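PDB 1BVP: core protein VP7 from Bluetongue virus, which forms trimers that coat the VP3 scaffold of the virus core and helps to build the inner capsid. Local coordinates for residues A[155-163]-A[241-249]. Residues are numbered along the deposited sequence; the frame is centred on the assembly and turned at random.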
ATOM      1  N   GLY A 155      14.018   8.003 -20.185  1.00 26.10           N
ATOM      2  CA  GLY A 155      12.783   7.989 -19.415  1.00 20.01           C
ATOM      3  C   GLY A 155      13.175   8.094 -17.970  1.00 21.29           C
ATOM      4  O   GLY A 155      14.374   8.049 -17.653  1.00 22.84           O
ATOM      5  N   PRO A 156      12.202   8.224 -17.061  1.00 19.73           N
ATOM      6  CA  PRO A 156      12.467   8.341 -15.618  1.00 15.72           C
ATOM      7  C   PRO A 156      12.994   7.029 -15.056  1.00 17.80           C
ATOM      8  O   PRO A 156      13.647   7.021 -14.024  1.00 17.64           O
ATOM      9  CB  PRO A 156      11.097   8.645 -15.037  1.00 17.91           C
ATOM     10  CG  PRO A 156      10.249   9.081 -16.222  1.00 13.24           C
ATOM     11  CD  PRO A 156      10.758   8.232 -17.331  1.00 14.95           C
ATOM     12  N   ASP A 157      12.786   5.944 -15.799  1.00 16.50           N
ATOM     13  CA  ASP A 157      13.204   4.609 -15.382  1.00 17.33           C
ATOM     14  C   ASP A 157      13.900   3.859 -16.488  1.00 17.35           C
ATOM     15  O   ASP A 157      14.034   2.629 -16.414  1.00 13.32           O
ATOM     16  CB  ASP A 157      11.960   3.791 -15.018  1.00 22.44           C
ATOM     17  CG  ASP A 157      11.006   3.585 -16.200  1.00 25.45           C
ATOM     18  OD1 ASP A 157      11.121   4.306 -17.224  1.00 28.25           O
ATOM     19  OD2 ASP A 157      10.118   2.700 -16.091  1.00 33.07           O
ATOM     20  N   MET A 158      14.442   4.590 -17.454  1.00 20.54           N
ATOM     21  CA  MET A 158      14.994   3.926 -18.619  1.00 15.09           C
ATOM     22  C   MET A 158      16.223   4.519 -19.281  1.00 18.27           C
ATOM     23  O   MET A 158      16.414   5.744 -19.303  1.00 14.92           O
ATOM     24  CB  MET A 158      13.874   3.937 -19.641  1.00  9.87           C
ATOM     25  CG  MET A 158      13.980   2.922 -20.668  1.00 15.73           C
ATOM     26  SD  MET A 158      12.569   1.887 -20.525  1.00 24.76           S
ATOM     27  CE  MET A 158      13.429   0.477 -20.650  1.00 29.57           C
ATOM     28  N   ILE A 159      17.062   3.636 -19.816  1.00 19.89           N
ATOM     29  CA  ILE A 159      18.219   4.069 -20.595  1.00 20.12           C
ATOM     30  C   ILE A 159      18.235   3.217 -21.871  1.00 21.68           C
ATOM     31  O   ILE A 159      17.615   2.124 -21.931  1.00 20.13           O
ATOM     32  CB  ILE A 159      19.586   3.908 -19.877  1.00 18.69           C
ATOM     33  CG1 ILE A 159      20.011   2.450 -19.834  1.00 19.02           C
ATOM     34  CG2 ILE A 159      19.573   4.561 -18.514  1.00 17.58           C
ATOM     35  CD1 ILE A 159      21.493   2.298 -19.721  1.00 16.29           C
ATOM     36  N   GLN A 160      18.885   3.741 -22.908  1.00 23.39           N
ATOM     37  CA  GLN A 160      19.041   3.020 -24.191  1.00 22.03           C
ATOM     38  C   GLN A 160      20.490   3.200 -24.552  1.00 20.03           C
ATOM     39  O   GLN A 160      21.117   4.194 -24.146  1.00 15.53           O
ATOM     40  CB  GLN A 160      18.140   3.551 -25.306  1.00 15.27           C
ATOM     41  CG  GLN A 160      18.308   5.025 -25.572  1.00 15.93           C
ATOM     42  CD  GLN A 160      17.162   5.602 -26.369  1.00 18.32           C
ATOM     43  OE1 GLN A 160      16.157   4.945 -26.605  1.00 18.87           O
ATOM     44  NE2 GLN A 160      17.298   6.850 -26.769  1.00 26.42           N
ATOM     45  N   VAL A 161      21.040   2.168 -25.180  1.00 20.31           N
ATOM     46  CA  VAL A 161      22.435   2.149 -25.586  1.00 23.98           C
ATOM     47  C   VAL A 161      22.479   1.906 -27.097  1.00 25.04           C
ATOM     48  O   VAL A 161      21.768   1.005 -27.605  1.00 20.24           O
ATOM     49  CB  VAL A 161      23.191   0.968 -24.901  1.00 24.18           C
ATOM     50  CG1 VAL A 161      24.671   1.139 -25.014  1.00 22.54           C
ATOM     51  CG2 VAL A 161      22.793   0.839 -23.480  1.00 24.41           C
ATOM     52  N   SER A 162      23.258   2.740 -27.801  1.00 25.33           N
ATOM     53  CA  SER A 162      23.469   2.615 -29.258  1.00 25.63           C
ATOM     54  C   SER A 162      24.818   1.921 -29.421  1.00 25.49           C
ATOM     55  O   SER A 162      25.822   2.354 -28.837  1.00 22.88           O
ATOM     56  CB  SER A 162      23.595   3.983 -29.930  1.00 26.37           C
ATOM     57  OG  SER A 162      22.456   4.790 -29.757  1.00 29.39           O
ATOM     58  N   LEU A 163      24.854   0.847 -30.190  1.00 27.58           N
ATOM     59  CA  LEU A 163      26.112   0.127 -30.422  1.00 34.80           C
ATOM     60  C   LEU A 163      26.487   0.095 -31.928  1.00 36.98           C
ATOM     61  O   LEU A 163      25.645  -0.271 -32.782  1.00 32.82           O
ATOM     62  CB  LEU A 163      25.986  -1.347 -29.980  1.00 38.63           C
ATOM     63  CG  LEU A 163      25.735  -1.960 -28.604  1.00 34.52           C
ATOM     64  CD1 LEU A 163      26.908  -1.702 -27.704  1.00 34.73           C
ATOM     65  CD2 LEU A 163      24.452  -1.432 -28.029  1.00 34.15           C
ATOM     66  N   ALA A 241      23.094  -1.490 -33.578  1.00 39.08           N
ATOM     67  CA  ALA A 241      22.139  -2.079 -32.656  1.00 33.07           C
ATOM     68  C   ALA A 241      21.768  -1.106 -31.549  1.00 30.53           C
ATOM     69  O   ALA A 241      22.516  -0.161 -31.247  1.00 27.32           O
ATOM     70  CB  ALA A 241      22.720  -3.350 -32.047  1.00 28.36           C
ATOM     71  N   MET A 242      20.573  -1.301 -30.997  1.00 28.87           N
ATOM     72  CA  MET A 242      20.100  -0.505 -29.863  1.00 25.91           C
ATOM     73  C   MET A 242      19.466  -1.404 -28.806  1.00 29.76           C
ATOM     74  O   MET A 242      18.727  -2.350 -29.147  1.00 32.45           O
ATOM     75  CB  MET A 242      19.097   0.542 -30.299  1.00 18.93           C
ATOM     76  CG  MET A 242      19.759   1.770 -30.749  1.00 19.85           C
ATOM     77  SD  MET A 242      18.624   3.102 -30.946  1.00 21.35           S
ATOM     78  CE  MET A 242      18.977   4.030 -29.387  1.00 11.08           C
ATOM     79  N   VAL A 243      19.818  -1.199 -27.538  1.00 26.94           N
ATOM     80  CA  VAL A 243      19.170  -1.991 -26.489  1.00 25.04           C
ATOM     81  C   VAL A 243      18.590  -1.045 -25.465  1.00 23.13           C
ATOM     82  O   VAL A 243      19.130   0.074 -25.302  1.00 19.80           O
ATOM     83  CB  VAL A 243      20.141  -2.979 -25.760  1.00 23.30           C
ATOM     84  CG1 VAL A 243      20.850  -3.853 -26.758  1.00 23.20           C
ATOM     85  CG2 VAL A 243      21.134  -2.240 -24.908  1.00 20.27           C
ATOM     86  N   GLN A 244      17.425  -1.399 -24.897  1.00 22.17           N
ATOM     87  CA  GLN A 244      16.889  -0.578 -23.792  1.00 19.13           C
ATOM     88  C   GLN A 244      17.091  -1.344 -22.511  1.00 15.77           C
ATOM     89  O   GLN A 244      17.070  -2.585 -22.501  1.00 13.13           O
ATOM     90  CB  GLN A 244      15.436  -0.180 -23.921  1.00 10.14           C
ATOM     91  CG  GLN A 244      14.447  -1.163 -23.462  1.00 12.53           C
ATOM     92  CD  GLN A 244      13.046  -0.589 -23.541  1.00 14.56           C
ATOM     93  OE1 GLN A 244      12.894   0.589 -23.828  1.00 12.40           O
ATOM     94  NE2 GLN A 244      12.018  -1.412 -23.293  1.00 17.97           N
ATOM     95  N   ILE A 245      17.452  -0.612 -21.471  1.00 16.08           N
ATOM     96  CA  ILE A 245      17.641  -1.214 -20.156  1.00 18.06           C
ATOM     97  C   ILE A 245      16.747  -0.459 -19.205  1.00 15.93           C
ATOM     98  O   ILE A 245      16.860   0.770 -19.053  1.00 16.23           O
ATOM     99  CB  ILE A 245      19.067  -1.135 -19.675  1.00 15.98           C
ATOM    100  CG1 ILE A 245      19.964  -1.965 -20.598  1.00 16.55           C
ATOM    101  CG2 ILE A 245      19.135  -1.667 -18.276  1.00  9.45           C
ATOM    102  CD1 ILE A 245      21.455  -1.765 -20.311  1.00 14.19           C
ATOM    103  N   GLN A 246      15.765  -1.188 -18.686  1.00 16.18           N
ATOM    104  CA  GLN A 246      14.774  -0.646 -17.759  1.00 16.42           C
ATOM    105  C   GLN A 246      15.056  -0.959 -16.297  1.00 19.63           C
ATOM    106  O   GLN A 246      15.354  -2.119 -15.964  1.00 19.76           O
ATOM    107  CB  GLN A 246      13.431  -1.261 -18.056  1.00  9.98           C
ATOM    108  CG  GLN A 246      12.337  -0.677 -17.236  1.00 13.33           C
ATOM    109  CD  GLN A 246      11.022  -1.416 -17.416  1.00 15.72           C
ATOM    110  OE1 GLN A 246      10.919  -2.348 -18.224  1.00 16.25           O
ATOM    111  NE2 GLN A 246      10.008  -1.010 -16.652  1.00 12.01           N
ATOM    112  N   VAL A 247      14.986   0.065 -15.439  1.00 18.45           N
ATOM    113  CA  VAL A 247      15.136  -0.144 -13.995  1.00 20.67           C
ATOM    114  C   VAL A 247      13.690  -0.335 -13.501  1.00 19.35           C
ATOM    115  O   VAL A 247      12.952   0.648 -13.274  1.00 24.18           O
ATOM    116  CB  VAL A 247      15.799   1.046 -13.253  1.00 18.62           C
ATOM    117  CG1 VAL A 247      15.722   0.831 -11.769  1.00 16.59           C
ATOM    118  CG2 VAL A 247      17.251   1.164 -13.642  1.00 19.97           C
ATOM    119  N   VAL A 248      13.274  -1.600 -13.390  1.00 12.73           N
ATOM    120  CA  VAL A 248      11.921  -1.901 -12.957  1.00 15.29           C
ATOM    121  C   VAL A 248      11.601  -1.419 -11.531  1.00 19.72           C
ATOM    122  O   VAL A 248      10.489  -0.956 -11.269  1.00 19.53           O
ATOM    123  CB  VAL A 248      11.505  -3.337 -13.298  1.00 14.14           C
ATOM    124  CG1 VAL A 248      12.673  -4.208 -13.385  1.00 17.42           C
ATOM    125  CG2 VAL A 248      10.502  -3.835 -12.321  1.00 19.41           C
ATOM    126  N   PHE A 249      12.595  -1.470 -10.642  1.00 17.07           N
ATOM    127  CA  PHE A 249      12.508  -0.929  -9.282  1.00 11.98           C
ATOM    128  C   PHE A 249      13.845  -1.135  -8.630  1.00 13.84           C
ATOM    129  O   PHE A 249      14.639  -1.962  -9.078  1.00 16.90           O
ATOM    130  CB  PHE A 249      11.391  -1.543  -8.425  1.00 16.88           C
ATOM    131  CG  PHE A 249      11.605  -2.979  -8.070  1.00 16.93           C
ATOM    132  CD1 PHE A 249      11.131  -3.992  -8.898  1.00 16.63           C
ATOM    133  CD2 PHE A 249      12.283  -3.327  -6.910  1.00 17.27           C
ATOM    134  CE1 PHE A 249      11.337  -5.342  -8.573  1.00 15.32           C
ATOM    135  CE2 PHE A 249      12.490  -4.674  -6.583  1.00 14.43           C
ATOM    136  CZ  PHE A 249      12.017  -5.678  -7.416  1.00 12.07           C
TER
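Strands 158-163 and 241-249 lie antiparallel in the beta-sandwich domain of VP7, where I159, V161 and L163 face I245, V243 and A241 as hydrogen-bonded pairs. Two bonds join each pair; at the middle one V161 N reaches V243 O at 2.8 Å and V243 N returns to V161 O at 2.9 Å. A seventh bond, V247 N to D157 O, extends the pairing into the turn before strand 158-163. In the closely spaced non-hydrogen-bonded pairs, CA-H groups also approach carbonyls, as where Q160 CA lies 3.1 Å from V243 O.

Beta-branched I159, V161, V243 and I245 suit extended backbone and, with L163 and A241, form one apolar face. V161 and V243 lie side by side with their CG2 methyls 3.8 Å apart, while I159 CG1 rests 3.7 Å from I245 CB. I159 CG1 stands between its backbone N and carbonyl carbon (chi1 74°), which brings it beside I245 CB.

M158, Q160, S162, M242, Q244 and Q246 occupy the other, more polar face. M242 bends at chi3 (102°), carrying CE to 3.6 Å from S162 OG and over the face of the Q160 amide. That buried amide is held at both ends, by G139 N and Q137 O; S162 OG hydrogen-bonds with F142 O, and Q246 OE1 with R189 NH2. Q244 and Q246 pack on T135 and P156 of a second subunit, so their end of this face meets the trimer interface, with the apolar face opposite, as in the two-faced sheets of a beta-sandwich.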